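Long-range contacts in fucolectin-related protein (Streptococcus pneumoniae, PDB 2WMF), which probably hydrolyses host carbohydrate antigens of the blood-group type, acting as the catalytic module of a family 98 glycoside hydrolase: residues E77-K82 / F116-S121; S88-D93 / A122-T127; G355-D360 / G369-L374; L365-R370 / Y434-N439; P543-S548 / Y567-N572. All coordinates share one frame; numbering follows the deposited sequence.

Interaction 1: residues E77-K82 / F116-S121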
# COMPACT_ATOMS: atom_id res chain seq x y z
N GLU A 77 11.23 9.13 -5.58
CA GLU A 77 12.27 8.13 -5.27
C GLU A 77 13.21 8.05 -6.49
O GLU A 77 12.75 8.07 -7.63
CB GLU A 77 11.65 6.74 -5.02
CG GLU A 77 12.68 5.60 -5.17
CD GLU A 77 12.10 4.21 -5.19
OE1 GLU A 77 11.19 3.92 -4.41
OE2 GLU A 77 12.61 3.34 -5.97
N LEU A 78 14.51 8.05 -6.21
CA LEU A 78 15.53 7.95 -7.23
C LEU A 78 16.26 6.65 -7.04
O LEU A 78 17.00 6.49 -6.11
CB LEU A 78 16.51 9.13 -7.15
CG LEU A 78 15.92 10.50 -7.53
CD1 LEU A 78 16.93 11.61 -7.08
CD2 LEU A 78 15.64 10.64 -9.03
N HIS A 79 16.03 5.71 -7.96
CA HIS A 79 16.60 4.37 -7.93
C HIS A 79 17.65 4.27 -9.05
O HIS A 79 17.32 4.46 -10.21
CB HIS A 79 15.51 3.29 -8.15
CG HIS A 79 15.94 1.90 -7.78
ND1 HIS A 79 17.21 1.41 -8.04
CD2 HIS A 79 15.27 0.91 -7.14
CE1 HIS A 79 17.29 0.17 -7.56
NE2 HIS A 79 16.14 -0.15 -7.00
N PRO A 80 18.91 4.00 -8.69
CA PRO A 80 19.95 4.05 -9.71
C PRO A 80 19.79 2.97 -10.78
O PRO A 80 20.25 3.17 -11.91
CB PRO A 80 21.25 3.88 -8.91
CG PRO A 80 20.84 3.14 -7.64
CD PRO A 80 19.45 3.66 -7.35
N ALA A 81 19.14 1.86 -10.44
CA ALA A 81 18.68 0.88 -11.46
C ALA A 81 19.81 0.50 -12.43
O ALA A 81 20.80 -0.05 -12.00
CB ALA A 81 17.44 1.41 -12.19
N LYS A 82 19.69 0.86 -13.72
CA LYS A 82 20.65 0.35 -14.74
C LYS A 82 22.05 0.97 -14.63
O LYS A 82 22.99 0.48 -15.23
CB LYS A 82 20.13 0.57 -16.15
CG LYS A 82 18.84 -0.16 -16.48
CD LYS A 82 18.37 0.21 -17.86
CE LYS A 82 19.26 -0.43 -18.94
NZ LYS A 82 18.80 0.03 -20.30
N PHE A 116 14.17 11.07 -2.36
CA PHE A 116 14.81 10.02 -1.57
C PHE A 116 15.66 9.15 -2.52
O PHE A 116 15.21 8.87 -3.60
CB PHE A 116 13.73 9.10 -0.96
CG PHE A 116 12.97 9.72 0.19
CD1 PHE A 116 13.24 9.37 1.49
CD2 PHE A 116 11.94 10.62 -0.07
CE1 PHE A 116 12.52 9.92 2.55
CE2 PHE A 116 11.20 11.20 1.00
CZ PHE A 116 11.52 10.86 2.30
N LEU A 117 16.85 8.76 -2.09
CA LEU A 117 17.78 7.94 -2.87
C LEU A 117 17.70 6.49 -2.40
O LEU A 117 17.74 6.23 -1.21
CB LEU A 117 19.23 8.38 -2.71
CG LEU A 117 19.61 9.84 -2.96
CD1 LEU A 117 21.12 9.99 -2.74
CD2 LEU A 117 19.15 10.22 -4.35
N VAL A 118 17.59 5.56 -3.34
CA VAL A 118 17.73 4.13 -3.02
C VAL A 118 19.22 3.83 -2.97
O VAL A 118 19.90 3.90 -4.00
CB VAL A 118 17.07 3.22 -4.07
CG1 VAL A 118 17.27 1.75 -3.67
CG2 VAL A 118 15.56 3.56 -4.28
N ILE A 119 19.73 3.57 -1.77
CA ILE A 119 21.16 3.30 -1.55
C ILE A 119 21.49 1.88 -1.12
O ILE A 119 22.67 1.53 -1.05
CB ILE A 119 21.83 4.32 -0.60
CG1 ILE A 119 21.35 4.13 0.85
CG2 ILE A 119 21.55 5.80 -1.12
CD1 ILE A 119 22.16 4.94 1.84
N MET A 120 20.46 1.08 -0.83
CA MET A 120 20.64 -0.31 -0.46
C MET A 120 19.58 -1.18 -1.15
O MET A 120 18.43 -0.78 -1.23
CB MET A 120 20.49 -0.52 1.07
CG MET A 120 21.62 0.02 1.96
SD MET A 120 21.31 -0.28 3.70
CE MET A 120 21.76 -2.02 3.85
N SER A 121 20.02 -2.33 -1.70
CA SER A 121 19.11 -3.30 -2.28
C SER A 121 19.80 -4.64 -2.55
O SER A 121 21.01 -4.70 -2.75
CB SER A 121 18.54 -2.78 -3.59
OG SER A 121 17.46 -3.59 -4.04
O HOH W 1 15.76 -2.75 -6.05

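Interaction 2: residues S88-D93 / A122-T127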
# COMPACT_ATOMS: atom_id res chain seq x y z
N SER A 88 22.06 -4.64 -12.54
CA SER A 88 21.03 -3.59 -12.48
C SER A 88 20.29 -3.67 -11.14
O SER A 88 19.94 -4.75 -10.66
CB SER A 88 20.04 -3.71 -13.65
OG SER A 88 18.98 -2.76 -13.55
N CYS A 89 20.11 -2.50 -10.53
CA CYS A 89 19.39 -2.28 -9.27
C CYS A 89 20.12 -2.64 -8.01
O CYS A 89 19.57 -2.41 -6.91
CB CYS A 89 17.99 -2.91 -9.25
SG CYS A 89 16.84 -2.25 -10.49
N ILE A 90 21.34 -3.18 -8.11
CA ILE A 90 22.13 -3.55 -6.93
C ILE A 90 23.24 -2.51 -6.74
O ILE A 90 24.20 -2.50 -7.51
CB ILE A 90 22.70 -5.01 -7.01
CG1 ILE A 90 21.55 -5.98 -7.30
CG2 ILE A 90 23.43 -5.38 -5.72
CD1 ILE A 90 21.89 -7.49 -7.18
N PRO A 91 23.06 -1.60 -5.76
CA PRO A 91 23.84 -0.35 -5.69
C PRO A 91 25.23 -0.45 -5.05
O PRO A 91 25.54 0.18 -4.01
CB PRO A 91 22.89 0.57 -4.89
CG PRO A 91 22.27 -0.31 -3.92
CD PRO A 91 21.99 -1.60 -4.73
N ARG A 92 26.08 -1.24 -5.69
CA ARG A 92 27.48 -1.29 -5.33
C ARG A 92 28.12 0.09 -5.58
O ARG A 92 27.96 0.68 -6.64
CB ARG A 92 28.20 -2.34 -6.16
CG ARG A 92 29.67 -2.55 -5.80
CD ARG A 92 30.37 -3.63 -6.65
NE ARG A 92 30.41 -3.27 -8.07
CZ ARG A 92 31.44 -2.69 -8.69
NH1 ARG A 92 32.56 -2.40 -8.03
NH2 ARG A 92 31.36 -2.41 -10.00
N ASP A 93 28.84 0.57 -4.58
CA ASP A 93 29.54 1.86 -4.66
C ASP A 93 30.54 1.89 -5.84
O ASP A 93 31.47 1.09 -5.91
CB ASP A 93 30.21 2.14 -3.33
CG ASP A 93 30.80 3.53 -3.24
OD1 ASP A 93 30.50 4.39 -4.10
OD2 ASP A 93 31.54 3.74 -2.28
N ALA A 122 18.99 -5.69 -2.48
CA ALA A 122 19.36 -7.03 -2.94
C ALA A 122 20.72 -7.49 -2.39
O ALA A 122 21.57 -8.02 -3.13
CB ALA A 122 19.31 -7.09 -4.48
N GLY A 123 20.91 -7.34 -1.07
CA GLY A 123 22.05 -7.90 -0.39
C GLY A 123 23.37 -7.18 -0.51
O GLY A 123 24.38 -7.63 0.07
N GLU A 124 23.39 -6.04 -1.20
CA GLU A 124 24.69 -5.39 -1.43
C GLU A 124 25.35 -4.94 -0.13
O GLU A 124 24.76 -4.20 0.64
CB GLU A 124 24.55 -4.24 -2.41
CG GLU A 124 25.87 -3.55 -2.73
CD GLU A 124 26.89 -4.49 -3.36
OE1 GLU A 124 26.53 -5.20 -4.34
OE2 GLU A 124 28.02 -4.52 -2.85
N ARG A 125 26.60 -5.36 0.08
CA ARG A 125 27.36 -5.06 1.28
C ARG A 125 28.22 -3.79 1.09
O ARG A 125 28.52 -3.12 2.08
CB ARG A 125 28.29 -6.24 1.60
CG ARG A 125 27.57 -7.55 1.96
CD ARG A 125 28.50 -8.73 1.87
NE ARG A 125 27.88 -10.02 2.09
CZ ARG A 125 27.13 -10.65 1.18
NH1 ARG A 125 26.92 -10.10 -0.01
NH2 ARG A 125 26.60 -11.84 1.46
N ASN A 126 28.60 -3.50 -0.15
CA ASN A 126 29.55 -2.38 -0.41
C ASN A 126 28.81 -1.20 -1.04
O ASN A 126 28.99 -0.85 -2.22
CB ASN A 126 30.72 -2.88 -1.28
CG ASN A 126 31.56 -3.92 -0.55
OD1 ASN A 126 31.82 -5.00 -1.08
ND2 ASN A 126 31.96 -3.61 0.68
N THR A 127 27.95 -0.59 -0.20
CA THR A 127 27.10 0.54 -0.58
C THR A 127 27.83 1.83 -0.22
O THR A 127 28.90 1.78 0.41
CB THR A 127 25.75 0.43 0.13
OG1 THR A 127 25.94 0.15 1.53
CG2 THR A 127 24.92 -0.70 -0.55
O HOH W 2 32.29 1.98 -0.17

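Interaction 3: residues G355-D360 / G369-L374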
# COMPACT_ATOMS: atom_id res chain seq x y z
N GLY A 355 -9.38 -19.08 8.71
CA GLY A 355 -10.52 -18.95 9.61
C GLY A 355 -10.74 -17.64 10.28
O GLY A 355 -11.80 -17.41 10.86
N LEU A 356 -9.74 -16.75 10.21
CA LEU A 356 -9.84 -15.43 10.80
C LEU A 356 -10.05 -14.42 9.72
O LEU A 356 -11.17 -13.91 9.55
CB LEU A 356 -8.59 -15.05 11.66
CG LEU A 356 -8.44 -15.81 12.94
CD1 LEU A 356 -7.02 -15.56 13.53
CD2 LEU A 356 -9.61 -15.45 13.89
N TYR A 357 -9.01 -14.14 8.93
CA TYR A 357 -9.16 -13.09 7.97
C TYR A 357 -8.36 -13.11 6.70
O TYR A 357 -8.49 -12.20 5.88
CB TYR A 357 -9.03 -11.77 8.66
CG TYR A 357 -7.68 -11.34 9.21
CD1 TYR A 357 -6.69 -10.84 8.39
CD2 TYR A 357 -7.45 -11.32 10.58
CE1 TYR A 357 -5.46 -10.38 8.93
CE2 TYR A 357 -6.23 -10.86 11.12
CZ TYR A 357 -5.27 -10.36 10.28
OH TYR A 357 -4.11 -9.86 10.82
N SER A 358 -7.55 -14.15 6.51
CA SER A 358 -6.93 -14.37 5.21
C SER A 358 -6.85 -15.87 4.96
O SER A 358 -6.17 -16.61 5.70
CB SER A 358 -5.51 -13.78 5.11
OG SER A 358 -4.97 -14.06 3.81
N ASN A 359 -7.51 -16.29 3.87
CA ASN A 359 -7.43 -17.67 3.39
C ASN A 359 -6.18 -17.90 2.55
O ASN A 359 -5.85 -19.06 2.21
CB ASN A 359 -8.68 -18.02 2.55
CG ASN A 359 -10.01 -17.95 3.32
OD1 ASN A 359 -11.06 -17.60 2.73
ND2 ASN A 359 -9.99 -18.32 4.60
N ASP A 360 -5.47 -16.82 2.16
CA ASP A 360 -4.42 -16.93 1.16
C ASP A 360 -3.38 -15.82 1.34
O ASP A 360 -3.54 -14.70 0.83
CB ASP A 360 -5.01 -16.78 -0.25
CG ASP A 360 -3.98 -16.99 -1.36
OD1 ASP A 360 -2.78 -17.24 -1.08
OD2 ASP A 360 -4.38 -16.84 -2.53
N GLY A 369 -12.87 -8.00 8.03
CA GLY A 369 -12.35 -6.86 8.77
C GLY A 369 -12.58 -6.89 10.27
O GLY A 369 -12.22 -5.96 10.94
N ARG A 370 -13.19 -7.99 10.75
CA ARG A 370 -13.63 -8.16 12.13
C ARG A 370 -12.53 -7.93 13.18
O ARG A 370 -12.80 -7.48 14.29
CB ARG A 370 -14.24 -9.56 12.31
CG ARG A 370 -14.78 -9.85 13.71
CD ARG A 370 -15.53 -11.16 13.66
NE ARG A 370 -15.99 -11.59 14.97
CZ ARG A 370 -16.81 -12.62 15.17
NH1 ARG A 370 -17.22 -13.34 14.13
NH2 ARG A 370 -17.17 -12.96 16.39
N TYR A 371 -11.30 -8.31 12.84
CA TYR A 371 -10.18 -8.31 13.80
C TYR A 371 -9.16 -7.21 13.44
O TYR A 371 -8.12 -7.12 14.08
CB TYR A 371 -9.47 -9.69 13.79
CG TYR A 371 -10.43 -10.86 13.72
CD1 TYR A 371 -11.01 -11.40 14.87
CD2 TYR A 371 -10.80 -11.41 12.49
CE1 TYR A 371 -11.94 -12.44 14.81
CE2 TYR A 371 -11.74 -12.46 12.41
CZ TYR A 371 -12.29 -12.97 13.56
OH TYR A 371 -13.17 -14.03 13.43
N HIS A 372 -9.46 -6.40 12.42
CA HIS A 372 -8.49 -5.47 11.86
C HIS A 372 -7.26 -6.27 11.42
O HIS A 372 -7.37 -7.46 11.19
CB HIS A 372 -8.13 -4.38 12.89
CG HIS A 372 -9.33 -3.80 13.58
ND1 HIS A 372 -10.16 -2.90 12.96
CD2 HIS A 372 -9.85 -4.02 14.81
CE1 HIS A 372 -11.17 -2.61 13.77
NE2 HIS A 372 -11.00 -3.25 14.91
N ILE A 373 -6.11 -5.62 11.32
CA ILE A 373 -4.81 -6.34 11.32
C ILE A 373 -4.51 -6.70 12.80
O ILE A 373 -4.43 -5.81 13.67
CB ILE A 373 -3.66 -5.48 10.75
CG1 ILE A 373 -3.82 -5.33 9.23
CG2 ILE A 373 -2.31 -6.09 11.09
CD1 ILE A 373 -3.00 -4.17 8.63
N LEU A 374 -4.38 -7.99 13.09
CA LEU A 374 -4.01 -8.44 14.45
C LEU A 374 -2.49 -8.18 14.63
O LEU A 374 -1.67 -8.67 13.86
CB LEU A 374 -4.32 -9.93 14.61
CG LEU A 374 -5.73 -10.30 15.01
CD1 LEU A 374 -5.97 -11.81 14.86
CD2 LEU A 374 -5.95 -9.87 16.50
O HOH W 3 -13.70 -15.44 11.04

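Interaction 4: residues L365-R370 / Y434-N439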
# COMPACT_ATOMS: atom_id res chain seq x y z
N LEU A 365 -5.37 -9.30 -0.36
CA LEU A 365 -6.71 -8.90 0.08
C LEU A 365 -7.14 -9.71 1.31
O LEU A 365 -6.86 -10.89 1.42
CB LEU A 365 -7.76 -9.02 -1.05
CG LEU A 365 -7.43 -8.33 -2.37
CD1 LEU A 365 -8.55 -8.56 -3.43
CD2 LEU A 365 -7.14 -6.82 -2.12
N TYR A 366 -7.80 -9.01 2.25
CA TYR A 366 -8.34 -9.68 3.44
C TYR A 366 -9.81 -10.09 3.20
O TYR A 366 -10.56 -9.37 2.56
CB TYR A 366 -8.27 -8.75 4.64
CG TYR A 366 -6.84 -8.52 5.09
CD1 TYR A 366 -5.99 -9.61 5.29
CD2 TYR A 366 -6.31 -7.22 5.24
CE1 TYR A 366 -4.68 -9.42 5.71
CE2 TYR A 366 -4.99 -7.03 5.66
CZ TYR A 366 -4.17 -8.13 5.90
OH TYR A 366 -2.86 -7.96 6.34
N ASN A 367 -10.24 -11.21 3.77
CA ASN A 367 -11.64 -11.61 3.60
C ASN A 367 -12.58 -10.91 4.58
O ASN A 367 -13.74 -10.67 4.30
CB ASN A 367 -11.77 -13.09 3.81
CG ASN A 367 -10.91 -13.88 2.85
OD1 ASN A 367 -11.36 -14.24 1.73
ND2 ASN A 367 -9.69 -14.14 3.26
N ASN A 368 -12.03 -10.61 5.75
CA ASN A 368 -12.80 -10.19 6.93
C ASN A 368 -12.10 -8.99 7.56
O ASN A 368 -10.87 -9.04 7.72
CB ASN A 368 -12.80 -11.39 7.92
CG ASN A 368 -13.92 -11.36 8.92
OD1 ASN A 368 -14.57 -10.34 9.14
ND2 ASN A 368 -14.19 -12.55 9.51
N GLY A 369 -12.87 -8.00 8.03
CA GLY A 369 -12.35 -6.86 8.77
C GLY A 369 -12.58 -6.89 10.27
O GLY A 369 -12.22 -5.96 10.94
N ARG A 370 -13.19 -7.99 10.75
CA ARG A 370 -13.63 -8.16 12.13
C ARG A 370 -12.53 -7.93 13.18
O ARG A 370 -12.80 -7.48 14.29
CB ARG A 370 -14.24 -9.56 12.31
CG ARG A 370 -14.78 -9.85 13.71
CD ARG A 370 -15.53 -11.16 13.66
NE ARG A 370 -15.99 -11.59 14.97
CZ ARG A 370 -16.81 -12.62 15.17
NH1 ARG A 370 -17.22 -13.34 14.13
NH2 ARG A 370 -17.17 -12.96 16.39
N TYR A 434 -14.57 -3.83 0.74
CA TYR A 434 -14.25 -4.27 -0.62
C TYR A 434 -14.68 -5.70 -0.91
O TYR A 434 -14.93 -6.50 -0.02
CB TYR A 434 -12.79 -4.02 -1.00
CG TYR A 434 -11.66 -4.60 -0.18
CD1 TYR A 434 -11.48 -5.99 -0.05
CD2 TYR A 434 -10.69 -3.77 0.45
CE1 TYR A 434 -10.43 -6.52 0.70
CE2 TYR A 434 -9.62 -4.29 1.15
CZ TYR A 434 -9.46 -5.66 1.27
OH TYR A 434 -8.38 -6.19 1.94
N ASN A 435 -14.70 -6.00 -2.22
CA ASN A 435 -14.87 -7.36 -2.69
C ASN A 435 -13.46 -8.00 -2.64
O ASN A 435 -12.52 -7.44 -3.21
CB ASN A 435 -15.42 -7.34 -4.12
CG ASN A 435 -15.59 -8.74 -4.73
OD1 ASN A 435 -14.70 -9.60 -4.58
ND2 ASN A 435 -16.76 -8.99 -5.34
N SER A 436 -13.33 -9.12 -1.93
CA SER A 436 -12.04 -9.75 -1.65
C SER A 436 -11.52 -10.73 -2.70
O SER A 436 -10.48 -11.38 -2.47
CB SER A 436 -12.06 -10.48 -0.30
OG SER A 436 -12.95 -11.56 -0.29
N ASN A 437 -12.25 -10.86 -3.83
CA ASN A 437 -11.83 -11.75 -4.93
C ASN A 437 -10.81 -11.09 -5.87
O ASN A 437 -11.14 -10.18 -6.64
CB ASN A 437 -13.08 -12.17 -5.72
CG ASN A 437 -13.98 -13.11 -4.96
OD1 ASN A 437 -13.54 -13.89 -4.11
ND2 ASN A 437 -15.29 -13.03 -5.27
N ALA A 438 -9.55 -11.56 -5.80
CA ALA A 438 -8.47 -10.93 -6.59
C ALA A 438 -8.61 -11.21 -8.08
O ALA A 438 -8.38 -10.31 -8.92
CB ALA A 438 -7.05 -11.37 -6.09
N ASN A 439 -8.92 -12.47 -8.43
CA ASN A 439 -8.90 -12.82 -9.87
C ASN A 439 -9.95 -13.88 -10.25
O ASN A 439 -9.73 -14.66 -11.18
CB ASN A 439 -7.52 -13.29 -10.27
CG ASN A 439 -7.23 -13.11 -11.79
OD1 ASN A 439 -7.79 -12.20 -12.47
ND2 ASN A 439 -6.34 -13.96 -12.33
O HOH W 4 -14.55 -11.60 1.87

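Interaction 5: residues P543-S548 / Y567-N572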
# COMPACT_ATOMS: atom_id res chain seq x y z
N PRO A 543 -34.79 10.56 0.51
CA PRO A 543 -33.53 11.28 0.53
C PRO A 543 -33.33 12.10 -0.74
O PRO A 543 -33.71 11.66 -1.83
CB PRO A 543 -32.48 10.16 0.61
CG PRO A 543 -33.19 9.06 1.30
CD PRO A 543 -34.59 9.11 0.75
N GLN A 544 -32.77 13.29 -0.57
CA GLN A 544 -32.32 14.10 -1.68
C GLN A 544 -30.81 13.96 -1.71
O GLN A 544 -30.11 14.56 -0.89
CB GLN A 544 -32.73 15.56 -1.49
N ILE A 545 -30.31 13.16 -2.65
CA ILE A 545 -28.88 12.87 -2.79
C ILE A 545 -28.10 14.02 -3.47
O ILE A 545 -28.61 14.77 -4.31
CB ILE A 545 -28.74 11.55 -3.61
CG1 ILE A 545 -27.35 10.96 -3.63
CG2 ILE A 545 -29.07 11.78 -5.06
CD1 ILE A 545 -27.29 9.85 -4.63
N ASN A 546 -26.86 14.16 -3.06
CA ASN A 546 -25.87 14.94 -3.76
C ASN A 546 -24.89 13.92 -4.33
O ASN A 546 -24.34 13.16 -3.57
CB ASN A 546 -25.10 15.76 -2.75
CG ASN A 546 -25.17 17.17 -3.01
OD1 ASN A 546 -24.18 17.79 -3.45
ND2 ASN A 546 -26.36 17.76 -2.75
N ILE A 547 -24.73 13.87 -5.64
CA ILE A 547 -23.89 12.83 -6.26
C ILE A 547 -22.97 13.41 -7.31
O ILE A 547 -23.34 14.31 -8.04
CB ILE A 547 -24.76 11.66 -6.84
CG1 ILE A 547 -23.88 10.52 -7.42
CG2 ILE A 547 -25.73 12.14 -7.90
CD1 ILE A 547 -24.62 9.22 -7.66
N SER A 548 -21.75 12.87 -7.38
CA SER A 548 -20.82 13.24 -8.39
C SER A 548 -19.92 12.03 -8.67
O SER A 548 -20.00 11.03 -7.98
CB SER A 548 -19.97 14.43 -7.95
OG SER A 548 -19.12 14.08 -6.90
N TYR A 567 -34.36 3.09 0.70
CA TYR A 567 -33.84 3.80 -0.44
C TYR A 567 -32.81 2.88 -1.11
O TYR A 567 -31.89 2.39 -0.42
CB TYR A 567 -33.21 5.10 0.03
CG TYR A 567 -32.49 5.86 -1.06
CD1 TYR A 567 -33.20 6.59 -2.03
CD2 TYR A 567 -31.10 5.78 -1.19
CE1 TYR A 567 -32.51 7.29 -3.05
CE2 TYR A 567 -30.41 6.45 -2.20
CZ TYR A 567 -31.11 7.19 -3.14
OH TYR A 567 -30.35 7.83 -4.14
N THR A 568 -32.90 2.71 -2.43
CA THR A 568 -31.90 1.95 -3.18
C THR A 568 -31.34 2.84 -4.30
O THR A 568 -32.09 3.51 -5.03
CB THR A 568 -32.47 0.69 -3.83
OG1 THR A 568 -33.12 -0.12 -2.85
CG2 THR A 568 -31.36 -0.16 -4.55
N ILE A 569 -30.01 2.90 -4.39
CA ILE A 569 -29.36 3.51 -5.54
C ILE A 569 -28.52 2.45 -6.25
O ILE A 569 -27.70 1.76 -5.63
CB ILE A 569 -28.54 4.81 -5.21
CG1 ILE A 569 -28.06 5.44 -6.52
CG2 ILE A 569 -27.44 4.51 -4.27
CD1 ILE A 569 -27.59 6.83 -6.40
N THR A 570 -28.77 2.31 -7.55
CA THR A 570 -28.09 1.34 -8.41
C THR A 570 -27.15 2.16 -9.25
O THR A 570 -27.60 2.97 -10.04
CB THR A 570 -29.14 0.62 -9.28
OG1 THR A 570 -30.04 -0.01 -8.38
CG2 THR A 570 -28.47 -0.43 -10.13
N VAL A 571 -25.84 1.99 -9.03
CA VAL A 571 -24.82 2.81 -9.69
C VAL A 571 -24.10 1.94 -10.71
O VAL A 571 -23.51 0.94 -10.35
CB VAL A 571 -23.79 3.39 -8.68
CG1 VAL A 571 -22.80 4.29 -9.39
CG2 VAL A 571 -24.53 4.16 -7.55
N ASN A 572 -24.12 2.32 -11.98
CA ASN A 572 -23.35 1.62 -13.04
C ASN A 572 -22.14 2.48 -13.36
O ASN A 572 -22.28 3.65 -13.74
CB ASN A 572 -24.20 1.48 -14.30
CG ASN A 572 -25.61 1.17 -13.98
OD1 ASN A 572 -26.52 2.03 -14.13
ND2 ASN A 572 -25.83 -0.01 -13.43

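Interaction 1: residues E77-K82 / F116-S121
V118 holds the middle of this contact. Its CG1, anti to the backbone N (chi1 180°), sits over the centre of the H79 imidazole, 4.0 Å from the ring centroid and close to the ring normal, a CH-pi contact. CG2 is wedged between the base of H79 and the carboxylate of E77, meeting OE2 at 3.4 Å; the other oxygen, OE1, is hydrogen-bonded to N291. Valine suits this place because its two methyls can pack on the imidazole face and the E77 chain at once, and it favours an extended strand. Beneath it the backbones pair as parallel strands: L78 N donates to F116 O at 2.8 Å, and V118 N to L78 O at 3.0 Å. These are neighbouring strands of the (β/α)8 barrel, joined in a beta-alpha-beta unit through helix 95-111. L78 and L117 point to the helix side of the sheet, where CD1 of L78 touches CD2 of L117 at 3.8 Å and M104 of that helix packs on L78. P80 crosses V118 at about a right angle, CD against its CB. In the plane of the H79 ring, one water connects NE2 to S121 OG. The A81 N-H reaches ND1 tilted from that plane.

Interaction 2: residues S88-D93 / A122-T127
The carboxylate of E124 is covered on one face by R92, whose CB stands 3.8 Å from E124 CD, while the CG2 methyl of I90 meets E124 OE1 at the carboxylate edge, 3.4 Å away. The third approach is polar: N126 N-H reaches OE2 from its anti side at 2.9 Å, only 16° out of the carboxylate plane. E124 has CG anti to the backbone N (chi1 -178°), and the bend at chi2 brings OE2 back to this N-H, two residues on. No salt bridge joins it to R92: the guanidinium leads away, with NE bonded to K85 O. Small apolar A122 suits the other end, its CB 3.8 Å from I90 CD1. One backbone hydrogen bond joins the loops, almost straight, from D93 N to N126 O at 2.8 Å, and the same O is also approached by R92 CA. P91, the centre of an inverse gamma turn, brings its carbonyl O to T127 CG2 at 3.6 Å. A water donates to D93 OD2 and weakly to T127 O; D93 also forms a salt bridge with R98 of helix 95-111. The two loops run side by side, one leading from strand 74-79 to that helix, the other from strand 115-121 to helix 130-139.

Interaction 3: residues G355-D360 / G369-L374
L356 and Y371 form the apolar centre, crossing at about a right angle: the CD2 methyl of the leucine lies over one face of the tyrosine ring, 3.9 Å from its centroid, while R370 CB covers the opposite face. The other methyl, L356 CD1, meets L374 CD1 at 4.1 Å, and L410 of helix 406-413 touches all three residues of this cluster. Y357 stands beside them, presenting its ring edge to Y371, CD2 to CD2 at 3.9 Å; a first torsion of 69° sets its CG between the backbone N and carbonyl carbon. Over one face of this ring sits the carbonyl O of H372, 3.6 Å from CE2, and at its edge lies L374 CG. Farther out, the length of tyrosine is put to use: Y357 OH accepts the N-H of L374 at 3.0 Å, and Y371 OH takes a bond from a water at 2.8 Å and is also bonded to N411. That water, in the plane of the Y371 ring, donates to G355 O as well. G369 to H372 make a type I beta turn. The arrangement is that of an irregular connection between strands 337-340 and 376-377, in which side-chain packing and a tyrosine-to-backbone bond join the two segments.

Interaction 4: residues L365-R370 / Y434-N439
Among the hydrogen bonds, the chief one runs from Y366 N to Y434 OH, 2.9 Å long and nearly straight, with the donor in the plane of the Y434 ring. Tyrosine suits this place because its length lets one hydroxyl accept from Y366 N and also bond N281 of helix 272-283, while its ring packs on L365. One water bridges the chains, donating to N367 O and accepting from S436 OG, each at 2.7 Å. Apolar contact is carried by L365: its CB faces Y434 CE1 at 4.1 Å, and its CD1 reaches past S436 O, 3.5 Å away, to A438 CB. S436 CB lies against Y366 O at 3.4 Å; this buried carbonyl has no hydrogen-bonding partner in the model. Serine and alanine are small enough to suit so close an approach. N435 OD1 accepts from N437 N at 2.9 Å, an Asx turn at N435-N437, just after strand 430-434. The site is a junction of two loops of the C-terminal family region over helix 272-283 of the barrel.

Interaction 5: residues P543-S548 / Y567-N572
P543 lies against the ring of Y567, its CB over one face and its CD 4.0 Å from Y567 CD1, the two side chains running antiparallel to one another. A proline ring suits a tyrosine face, being compact, apolar and rigid. The tyrosine has its CG anti to the backbone N (chi1 174°), which carries the ring toward residues 543-548 until OH comes within 3.7 Å of I545 CD1. The hydroxyl itself is hydrogen-bonded to E558 of the adjacent strand 554-561. The three isoleucines share one conformation: CG1 anti to the backbone N and the chain extended beyond it put each CD1 methyl farthest from its own backbone, where the methyls meet. I545 and I569 do so at about a right angle, CD1 to CD1 at 3.5 Å, whereas I547 approaches I569 tip to tip, CD1 to CD1 at 4.0 Å. Beta-branched residues favour extended backbone and fit such positions well. No hydrogen bond joins the segments, and the CA atoms separate from 7.5 Å between P543 and Y567 to 10.6 Å between I547 and V571. T568 and T570, alternating with the inward residues, lie on the other face of their strand. Such face-to-face packing of apolar side chains, without backbone bonds, is characteristic of a beta-sandwich, here between its two antiparallel sheets.

How the interactions relate
Interactions 1 and 2 form one patch of the barrel, their centres 10 Å apart: the loops of interaction 2 continue from the strands of interaction 1, and A81 O and C89 N, 2.9 Å apart, probably make a hydrogen bond between them. Both lie at the C-terminal ends of the strands, where (β/α)8 enzymes carry their active sites. Interactions 3 and 4 share G369 and R370, with centres 9 Å apart, and Y357 O to N367 N, 2.9 Å, probably bonds them. Their nearest atoms are about 21 Å from those of interaction 1. Interaction 5, in the sandwich, stands off alone, its centre about 25 Å from that of interaction 4 and about 54 Å from that of interaction 2.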